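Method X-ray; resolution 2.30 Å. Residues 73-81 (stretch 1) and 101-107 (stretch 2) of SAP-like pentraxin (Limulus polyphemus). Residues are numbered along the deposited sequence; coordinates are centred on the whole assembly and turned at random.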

# COMPACT_ATOMS: atom_id res chain seq x y z
N THR A 73 -14.93 -30.15 40.43
CA THR A 73 -14.47 -28.77 40.62
C THR A 73 -12.95 -28.66 40.74
O THR A 73 -12.31 -29.46 41.43
N LEU A 74 -12.38 -27.67 40.07
CA LEU A 74 -10.94 -27.45 40.11
C LEU A 74 -10.52 -26.71 41.38
O LEU A 74 -11.14 -25.72 41.76
N ASN A 75 -9.47 -27.20 42.03
CA ASN A 75 -8.94 -26.57 43.22
C ASN A 75 -7.47 -26.25 42.97
O ASN A 75 -6.68 -27.14 42.65
N LEU A 76 -7.10 -24.99 43.12
CA LEU A 76 -5.72 -24.57 42.89
C LEU A 76 -5.07 -24.20 44.21
O LEU A 76 -5.61 -23.41 44.99
N GLY A 77 -3.91 -24.78 44.46
CA GLY A 77 -3.22 -24.52 45.70
C GLY A 77 -1.88 -23.82 45.56
O GLY A 77 -1.23 -23.87 44.51
N LEU A 78 -1.47 -23.17 46.64
CA LEU A 78 -0.22 -22.46 46.69
C LEU A 78 0.40 -22.63 48.07
O LEU A 78 -0.30 -22.62 49.09
N GLN A 79 1.72 -22.78 48.11
CA GLN A 79 2.43 -22.90 49.36
C GLN A 79 3.65 -21.99 49.23
O GLN A 79 4.36 -22.03 48.22
N VAL A 80 3.85 -21.13 50.22
CA VAL A 80 4.98 -20.21 50.22
C VAL A 80 5.75 -20.32 51.54
O VAL A 80 5.16 -20.32 52.62
N ASN A 81 7.06 -20.41 51.43
CA ASN A 81 7.94 -20.53 52.59
C ASN A 81 7.47 -21.58 53.58
O ASN A 81 7.32 -21.31 54.77
N HIS A 101 -6.18 -23.10 31.10
CA HIS A 101 -5.11 -22.16 31.37
C HIS A 101 -5.21 -21.87 32.85
O HIS A 101 -6.28 -21.54 33.36
N VAL A 102 -4.10 -22.03 33.55
CA VAL A 102 -4.08 -21.80 34.99
C VAL A 102 -2.99 -20.81 35.34
O VAL A 102 -1.91 -20.81 34.75
N CYS A 103 -3.29 -19.95 36.30
CA CYS A 103 -2.32 -18.97 36.73
C CYS A 103 -2.40 -18.72 38.23
O CYS A 103 -3.49 -18.65 38.80
N HIS A 104 -1.24 -18.63 38.87
CA HIS A 104 -1.14 -18.37 40.30
C HIS A 104 -0.48 -17.00 40.47
O HIS A 104 0.61 -16.77 39.94
N VAL A 105 -1.14 -16.11 41.19
CA VAL A 105 -0.62 -14.77 41.43
C VAL A 105 -0.30 -14.62 42.92
O VAL A 105 -1.18 -14.79 43.77
N TRP A 106 0.95 -14.31 43.23
CA TRP A 106 1.37 -14.15 44.62
C TRP A 106 2.12 -12.86 44.88
O TRP A 106 3.01 -12.49 44.12
N SER A 107 1.77 -12.20 45.97
CA SER A 107 2.42 -10.96 46.35
C SER A 107 2.83 -11.02 47.81
O SER A 107 1.98 -11.08 48.69

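Packing between strand 73-80 and strand 101-107 of the SAP-like pentraxin. The two strands run in broadly the same direction, their N-to-C axes 34° apart and 8.6 Å from each other at closest approach, a spacing bridged by side chains. Leu 78 and His 104 form the nearest backbone pair, with CA atoms 7.6 Å apart. The alternation of an extended chain sends every second side chain into the gap: Leu 74, Leu 76, Leu 78 and Val 80 point toward the second strand, and Val 102, His 104 and Trp 106 point toward the first. Cys 103 and Val 105 point away, and Cys 103 is bonded covalently to a group elsewhere in the structure. Together the stretches bury 376 Å² against each other.

Apolar contacts begin with Val 102 (chi1 t), which meets two leucines. Its CG1 lies 3.7 Å from CD2 of Leu 76, whereas its CG2 is 4.3 Å from CD2 of Leu 74, a looser contact. The leucines reach it through different conformations, Leu 74 with chi1 t and chi2 p, Leu 76 with chi1 m and chi2 t. Leu 78 repeats the t, p combination of Leu 74 and places CD2 4.0 Å from CB of Trp 106, packing against the base of that side chain.

Aromatic packing follows at Trp 106 (chi1 t, chi2 69°). Val 80, with chi1 t, sets CG2 over one face of the indole, 3.9 Å from the centroid of the five-membered ring and 12° off the ring normal, a CH-pi contact. Its other methyl, CG1, approaches the six-membered ring, 3.8 Å from CZ2. The indole NE1 is hydrogen-bonded elsewhere in the structure, so its polar edge is satisfied while the face packs against valine.

The polar contact belongs to His 104 (chi1 m, chi2 67°), which has the largest area covered by the opposing stretch. NE2 donates a hydrogen bond to the backbone O of Gly 77 at 3.0 Å; the N-H...O angle of 124° makes it weak. Gly 77 thus takes part through its carbonyl, having no side chain. This carbonyl and CB of Leu 78, 4.2 Å from CD2 of His 104, both lie at the edge of the imidazole, near its plane. CB of Leu 76 approaches NE2 of His 104 obliquely at 3.9 Å, so the polar contact sits among aliphatic neighbours.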

# COMPACT_ATOMS: atom_id res chain seq x y z
CB THR A 73 -15.10 -28.16 41.89
OG1 THR A 73 -16.50 -27.96 41.66
CG2 THR A 73 -14.46 -26.84 42.24
CB LEU A 74 -10.47 -26.64 38.90
CG LEU A 74 -8.98 -26.26 38.90
CD1 LEU A 74 -8.11 -27.51 38.81
CD2 LEU A 74 -8.70 -25.33 37.74
CB ASN A 75 -9.10 -27.48 44.44
CG ASN A 75 -10.24 -27.05 45.33
OD1 ASN A 75 -11.39 -26.92 44.88
ND2 ASN A 75 -9.94 -26.83 46.60
CB LEU A 76 -5.67 -23.39 41.92
CG LEU A 76 -6.24 -23.67 40.52
CD1 LEU A 76 -6.31 -22.38 39.72
CD2 LEU A 76 -5.36 -24.71 39.81
CB LEU A 78 -0.43 -20.97 46.42
CG LEU A 78 0.83 -20.09 46.53
CD1 LEU A 78 1.85 -20.52 45.46
CD2 LEU A 78 0.46 -18.62 46.35
CB GLN A 79 2.86 -24.36 49.61
CG GLN A 79 3.88 -24.50 50.74
CD GLN A 79 4.15 -25.94 51.15
OE1 GLN A 79 5.17 -26.22 51.79
NE2 GLN A 79 3.24 -26.85 50.81
CB VAL A 80 4.54 -18.73 50.04
CG1 VAL A 80 5.76 -17.81 50.08
CG2 VAL A 80 3.79 -18.57 48.73
CB ASN A 81 8.09 -19.17 53.28
CG ASN A 81 9.32 -19.11 54.18
OD1 ASN A 81 10.42 -19.47 53.75
ND2 ASN A 81 9.15 -18.63 55.41
CB HIS A 101 -5.24 -20.86 30.57
CG HIS A 101 -4.05 -19.95 30.72
ND1 HIS A 101 -3.89 -19.11 31.80
CD2 HIS A 101 -2.93 -19.82 29.98
CE1 HIS A 101 -2.72 -18.50 31.72
NE2 HIS A 101 -2.12 -18.92 30.61
CB VAL A 102 -3.85 -23.14 35.75
CG1 VAL A 102 -3.47 -22.87 37.20
CG2 VAL A 102 -5.12 -23.98 35.70
CB CYS A 103 -2.52 -17.66 35.96
SG CYS A 103 -1.02 -16.64 35.99
CB HIS A 104 -0.27 -19.41 41.01
CG HIS A 104 -0.92 -20.74 41.18
ND1 HIS A 104 -1.22 -21.57 40.11
CD2 HIS A 104 -1.30 -21.42 42.29
CE1 HIS A 104 -1.74 -22.70 40.57
NE2 HIS A 104 -1.80 -22.63 41.88
CB VAL A 105 -1.66 -13.71 41.03
CG1 VAL A 105 -1.23 -12.33 41.49
CG2 VAL A 105 -1.85 -13.73 39.50
CB TRP A 106 2.27 -15.31 45.07
CG TRP A 106 2.82 -15.08 46.46
CD1 TRP A 106 2.12 -15.11 47.63
CD2 TRP A 106 4.17 -14.75 46.80
NE1 TRP A 106 2.95 -14.81 48.69
CE2 TRP A 106 4.22 -14.58 48.20
CE3 TRP A 106 5.35 -14.57 46.06
CZ2 TRP A 106 5.39 -14.25 48.88
CZ3 TRP A 106 6.52 -14.23 46.73
CH2 TRP A 106 6.53 -14.08 48.14
CB SER A 107 1.48 -9.77 46.13
OG SER A 107 2.12 -8.56 46.49